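Local coordinates for type III effector XopAI (Xanthomonas citri, PDB 6K93), which probably binds arginine-containing peptides through a domain of mono-ADP-ribosyltransferase fold and acts as a type III effector during cell invasion, at residues L95-V106 with L186-L197. Residues are numbered along the deposited sequence; the frame is centred on the assembly and turned at random.
Sequences LIKQKKQLWQRV and LEKEARPTAHGL
Leu197 fits knob-into-hole among Leu95, Gln98, Leu102 and Lys99 on helix 95-109, in the helical part of a mono-ADP-ribosyltransferase fold. The knob comes from the first turn of helix 194-209, and its two methyls divide the work: CD1 lies 3.8 Å from Gln98 CB, whereas CD2 reaches the CD2 methyl of Leu102 and the backbone at Lys99 CA. Leu102 and Leu197 lie alongside one another, pointing opposite ways. Leu186 comes in roughly perpendicular to Leu102, its CD2 methyl 3.9 Å from Leu102 CD2, and sends its CD1 branch to Val106 CG2 and to the edge of the Trp103 ring, near the ring plane. That indole also makes a cation-pi contact with Arg244.

Toward the start of the helix the Pro192 ring takes over, with CG 3.9 Å from Leu95 CB. Leu95 continues this apolar surface, its CD2 lying 4.1 Å from Ala194 CB. Just before Ala194, Thr193 acts as N-cap of helix 194-209, its OG1 accepting from Gly196 N.

The polar edge illustrates how a single lysine can tie a loop to a helix. With CG anti to the backbone N (chi1 175°) and the chain extended beyond it, Lys99 passes crosswise over Pro192, its CD 3.8 Å from Pro192 CB, and carries its ammonium to the type I turn 187-190. Three carbonyl oxygens of the turn accept from the ammonium of the buried Lys99, which probably helps to offset its charge. Glu187 O accepts weakly; Lys99 NZ lies 3.2 Å from Lys188 O, above that carbonyl's plane. The shortest bond, 2.7 Å from Lys99 NZ to Ala190 O, makes a C=O...N angle of 135°, with the nitrogen tilted 25° from the carbonyl plane.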
loop_
_atom_site.group_PDB
_atom_site.type_symbol
_atom_site.label_atom_id
_atom_site.label_comp_id
_atom_site.label_asym_id
_atom_site.label_seq_id
_atom_site.Cartn_x
_atom_site.Cartn_y
_atom_site.Cartn_z
ATOM N N LEU A 95 -18.521 7.203 4.239
ATOM C CA LEU A 95 -17.269 6.629 3.767
ATOM C C LEU A 95 -17.044 6.874 2.280
ATOM O O LEU A 95 -15.895 6.981 1.833
ATOM C CB LEU A 95 -17.244 5.137 4.075
ATOM C CG LEU A 95 -17.126 4.814 5.571
ATOM C CD1 LEU A 95 -17.401 3.342 5.806
ATOM C CD2 LEU A 95 -15.750 5.213 6.095
ATOM N N ILE A 96 -18.110 6.960 1.490
ATOM C CA ILE A 96 -17.930 7.275 0.075
ATOM C C ILE A 96 -17.347 8.679 -0.092
ATOM O O ILE A 96 -16.429 8.897 -0.894
ATOM C CB ILE A 96 -19.271 7.108 -0.667
ATOM C CG1 ILE A 96 -19.596 5.615 -0.757
ATOM C CG2 ILE A 96 -19.200 7.712 -2.040
ATOM C CD1 ILE A 96 -20.815 5.265 -1.589
ATOM N N LYS A 97 -17.844 9.648 0.684
ATOM C CA LYS A 97 -17.261 10.986 0.626
ATOM C C LYS A 97 -15.823 10.983 1.135
ATOM O O LYS A 97 -14.955 11.657 0.568
ATOM C CB LYS A 97 -18.104 11.976 1.437
ATOM C CG LYS A 97 -17.555 13.390 1.432
ATOM C CD LYS A 97 -18.576 14.371 2.002
ATOM C CE LYS A 97 -18.221 15.814 1.658
ATOM N NZ LYS A 97 -19.349 16.760 1.917
ATOM N N GLN A 98 -15.541 10.229 2.203
ATOM C CA GLN A 98 -14.158 10.151 2.678
ATOM C C GLN A 98 -13.232 9.613 1.603
ATOM O O GLN A 98 -12.108 10.094 1.439
ATOM C CB GLN A 98 -14.059 9.255 3.900
ATOM C CG GLN A 98 -14.618 9.840 5.146
ATOM C CD GLN A 98 -14.261 8.983 6.323
ATOM O OE1 GLN A 98 -13.084 8.743 6.600
ATOM N NE2 GLN A 98 -15.278 8.498 7.026
ATOM N N LYS A 99 -13.667 8.572 0.900
ATOM C CA LYS A 99 -12.863 7.975 -0.155
ATOM C C LYS A 99 -12.649 8.962 -1.298
ATOM O O LYS A 99 -11.532 9.098 -1.812
ATOM C CB LYS A 99 -13.558 6.721 -0.637
ATOM C CG LYS A 99 -12.939 6.037 -1.789
ATOM C CD LYS A 99 -13.801 4.839 -2.104
ATOM C CE LYS A 99 -13.532 4.299 -3.478
ATOM N NZ LYS A 99 -14.650 3.368 -3.846
ATOM N N LYS A 100 -13.704 9.684 -1.695
ATOM C CA LYS A 100 -13.553 10.692 -2.738
ATOM C C LYS A 100 -12.561 11.767 -2.313
ATOM O O LYS A 100 -11.668 12.135 -3.089
ATOM C CB LYS A 100 -14.922 11.302 -3.068
ATOM C CG LYS A 100 -14.861 12.470 -4.028
ATOM C CD LYS A 100 -16.254 12.927 -4.377
ATOM C CE LYS A 100 -16.243 14.025 -5.411
ATOM N NZ LYS A 100 -17.631 14.450 -5.755
ATOM N N GLN A 101 -12.685 12.267 -1.072
ATOM C CA GLN A 101 -11.764 13.294 -0.601
ATOM C C GLN A 101 -10.327 12.771 -0.538
ATOM O O GLN A 101 -9.371 13.491 -0.877
ATOM C CB GLN A 101 -12.216 13.803 0.763
ATOM C CG GLN A 101 -13.479 14.676 0.663
ATOM C CD GLN A 101 -14.070 15.035 2.012
ATOM O OE1 GLN A 101 -13.781 14.392 3.023
ATOM N NE2 GLN A 101 -14.914 16.061 2.031
ATOM N N LEU A 102 -10.138 11.516 -0.103
ATOM C CA LEU A 102 -8.784 10.974 -0.067
ATOM C C LEU A 102 -8.192 10.870 -1.471
ATOM O O LEU A 102 -7.035 11.250 -1.699
ATOM C CB LEU A 102 -8.773 9.619 0.630
ATOM C CG LEU A 102 -7.387 8.987 0.740
ATOM C CD1 LEU A 102 -6.357 9.920 1.359
ATOM C CD2 LEU A 102 -7.487 7.715 1.571
ATOM N N TRP A 103 -8.965 10.364 -2.429
ATOM C CA TRP A 103 -8.441 10.240 -3.788
ATOM C C TRP A 103 -8.084 11.607 -4.367
ATOM O O TRP A 103 -7.054 11.753 -5.028
ATOM C CB TRP A 103 -9.454 9.511 -4.678
ATOM C CG TRP A 103 -9.028 9.408 -6.111
ATOM C CD1 TRP A 103 -9.693 9.900 -7.192
ATOM C CD2 TRP A 103 -7.836 8.793 -6.606
ATOM N NE1 TRP A 103 -9.000 9.616 -8.338
ATOM C CE2 TRP A 103 -7.849 8.945 -8.010
ATOM C CE3 TRP A 103 -6.764 8.136 -6.000
ATOM C CZ2 TRP A 103 -6.833 8.460 -8.818
ATOM C CZ3 TRP A 103 -5.751 7.653 -6.814
ATOM C CH2 TRP A 103 -5.796 7.819 -8.196
ATOM N N GLN A 104 -8.903 12.631 -4.110
ATOM C CA GLN A 104 -8.568 13.989 -4.551
ATOM C C GLN A 104 -7.252 14.451 -3.924
ATOM O O GLN A 104 -6.412 15.065 -4.595
ATOM C CB GLN A 104 -9.711 14.952 -4.199
ATOM C CG GLN A 104 -9.620 16.371 -4.774
ATOM C CD GLN A 104 -10.835 17.226 -4.383
ATOM O OE1 GLN A 104 -11.887 16.695 -4.013
ATOM N NE2 GLN A 104 -10.688 18.540 -4.455
ATOM N N ARG A 105 -7.059 14.153 -2.642
ATOM C CA ARG A 105 -5.843 14.558 -1.945
ATOM C C ARG A 105 -4.620 13.830 -2.488
ATOM O O ARG A 105 -3.548 14.427 -2.669
ATOM C CB ARG A 105 -6.026 14.277 -0.453
ATOM C CG ARG A 105 -4.811 14.420 0.410
ATOM C CD ARG A 105 -5.200 14.046 1.828
ATOM N NE ARG A 105 -4.069 14.033 2.755
ATOM C CZ ARG A 105 -4.124 13.489 3.967
ATOM N NH1 ARG A 105 -5.258 12.938 4.393
ATOM N NH2 ARG A 105 -3.061 13.496 4.754
ATOM N N VAL A 106 -4.749 12.524 -2.723
ATOM C CA VAL A 106 -3.653 11.758 -3.310
ATOM C C VAL A 106 -3.208 12.394 -4.621
ATOM O O VAL A 106 -2.012 12.585 -4.866
ATOM C CB VAL A 106 -4.084 10.295 -3.503
ATOM C CG1 VAL A 106 -3.118 9.599 -4.442
ATOM C CG2 VAL A 106 -4.186 9.622 -2.162
ATOM N N LEU A 186 -9.078 2.486 -2.642
ATOM C CA LEU A 186 -9.326 3.668 -3.461
ATOM C C LEU A 186 -9.776 3.333 -4.881
ATOM O O LEU A 186 -9.957 4.250 -5.686
ATOM C CB LEU A 186 -8.073 4.560 -3.506
ATOM C CG LEU A 186 -7.700 5.186 -2.181
ATOM C CD1 LEU A 186 -6.416 6.002 -2.263
ATOM C CD2 LEU A 186 -8.840 6.066 -1.645
ATOM N N GLU A 187 -9.970 2.056 -5.208
ATOM C CA GLU A 187 -10.543 1.703 -6.499
ATOM C C GLU A 187 -11.936 2.296 -6.617
ATOM O O GLU A 187 -12.684 2.363 -5.645
ATOM C CB GLU A 187 -10.618 0.189 -6.653
ATOM C CG GLU A 187 -9.273 -0.492 -6.877
ATOM C CD GLU A 187 -8.906 -0.519 -8.329
ATOM O OE1 GLU A 187 -8.580 0.556 -8.862
ATOM O OE2 GLU A 187 -8.967 -1.589 -8.972
ATOM N N LYS A 188 -12.299 2.694 -7.833
ATOM C CA LYS A 188 -13.571 3.391 -8.024
ATOM C C LYS A 188 -14.750 2.564 -7.520
ATOM O O LYS A 188 -15.670 3.102 -6.883
ATOM C CB LYS A 188 -13.757 3.743 -9.502
ATOM C CG LYS A 188 -14.967 4.624 -9.795
ATOM C CD LYS A 188 -14.576 6.103 -9.813
ATOM C CE LYS A 188 -15.705 6.976 -9.278
ATOM N NZ LYS A 188 -15.383 8.431 -9.292
ATOM N N GLU A 189 -14.761 1.265 -7.817
ATOM C CA GLU A 189 -15.900 0.410 -7.511
ATOM C C GLU A 189 -15.787 -0.309 -6.173
ATOM O O GLU A 189 -16.700 -1.065 -5.816
ATOM C CB GLU A 189 -16.082 -0.640 -8.615
ATOM C CG GLU A 189 -17.002 -0.206 -9.740
ATOM C CD GLU A 189 -16.777 -0.999 -11.020
ATOM O OE1 GLU A 189 -16.741 -2.250 -10.959
ATOM O OE2 GLU A 189 -16.642 -0.369 -12.089
ATOM N N ALA A 190 -14.714 -0.094 -5.413
ATOM C CA ALA A 190 -14.577 -0.751 -4.123
ATOM C C ALA A 190 -15.521 -0.155 -3.095
ATOM O O ALA A 190 -15.862 1.023 -3.148
ATOM C CB ALA A 190 -13.133 -0.639 -3.613
ATOM N N ARG A 191 -15.940 -1.002 -2.156
ATOM C CA ARG A 191 -16.722 -0.558 -1.003
ATOM C C ARG A 191 -15.731 -0.110 0.055
ATOM O O ARG A 191 -14.978 -0.948 0.571
ATOM C CB ARG A 191 -17.591 -1.693 -0.470
ATOM C CG ARG A 191 -18.790 -2.056 -1.332
ATOM C CD ARG A 191 -19.745 -2.992 -0.563
ATOM N NE ARG A 191 -19.620 -2.836 0.891
ATOM C CZ ARG A 191 -20.357 -2.004 1.624
ATOM N NH1 ARG A 191 -21.291 -1.257 1.047
ATOM N NH2 ARG A 191 -20.165 -1.920 2.935
ATOM N N PRO A 192 -15.640 1.180 0.390
ATOM C CA PRO A 192 -14.596 1.604 1.323
ATOM C C PRO A 192 -14.938 1.209 2.749
ATOM O O PRO A 192 -16.103 1.016 3.116
ATOM C CB PRO A 192 -14.565 3.126 1.155
ATOM C CG PRO A 192 -15.946 3.484 0.830
ATOM C CD PRO A 192 -16.495 2.311 -0.006
ATOM N N THR A 193 -13.893 1.028 3.539
ATOM C CA THR A 193 -14.046 0.873 4.974
ATOM C C THR A 193 -13.206 1.926 5.670
ATOM O O THR A 193 -12.203 2.403 5.139
ATOM C CB THR A 193 -13.617 -0.525 5.466
ATOM O OG1 THR A 193 -12.200 -0.692 5.292
ATOM C CG2 THR A 193 -14.357 -1.602 4.700
ATOM N N ALA A 194 -13.626 2.281 6.881
ATOM C CA ALA A 194 -12.813 3.185 7.689
ATOM C C ALA A 194 -11.423 2.620 7.927
ATOM O O ALA A 194 -10.429 3.352 7.891
ATOM C CB ALA A 194 -13.501 3.463 9.029
ATOM N N HIS A 195 -11.337 1.316 8.198
ATOM C CA HIS A 195 -10.031 0.710 8.452
ATOM C C HIS A 195 -9.114 0.840 7.240
ATOM O O HIS A 195 -7.926 1.184 7.357
ATOM C CB HIS A 195 -10.191 -0.754 8.818
ATOM C CG HIS A 195 -10.875 -0.956 10.125
ATOM N ND1 HIS A 195 -12.202 -0.638 10.314
ATOM C CD2 HIS A 195 -10.416 -1.419 11.312
ATOM C CE1 HIS A 195 -12.520 -0.892 11.573
ATOM N NE2 HIS A 195 -11.459 -1.380 12.194
ATOM N N GLY A 196 -9.643 0.534 6.063
ATOM C CA GLY A 196 -8.852 0.630 4.852
ATOM C C GLY A 196 -8.380 2.041 4.573
ATOM O O GLY A 196 -7.240 2.253 4.170
ATOM N N LEU A 197 -9.262 3.022 4.746
ATOM C CA LEU A 197 -8.871 4.404 4.476
ATOM C C LEU A 197 -7.781 4.862 5.435
ATOM O O LEU A 197 -6.847 5.566 5.042
ATOM C CB LEU A 197 -10.094 5.329 4.560
ATOM C CG LEU A 197 -11.132 5.090 3.475
ATOM C CD1 LEU A 197 -12.393 5.861 3.817
ATOM C CD2 LEU A 197 -10.627 5.466 2.097
#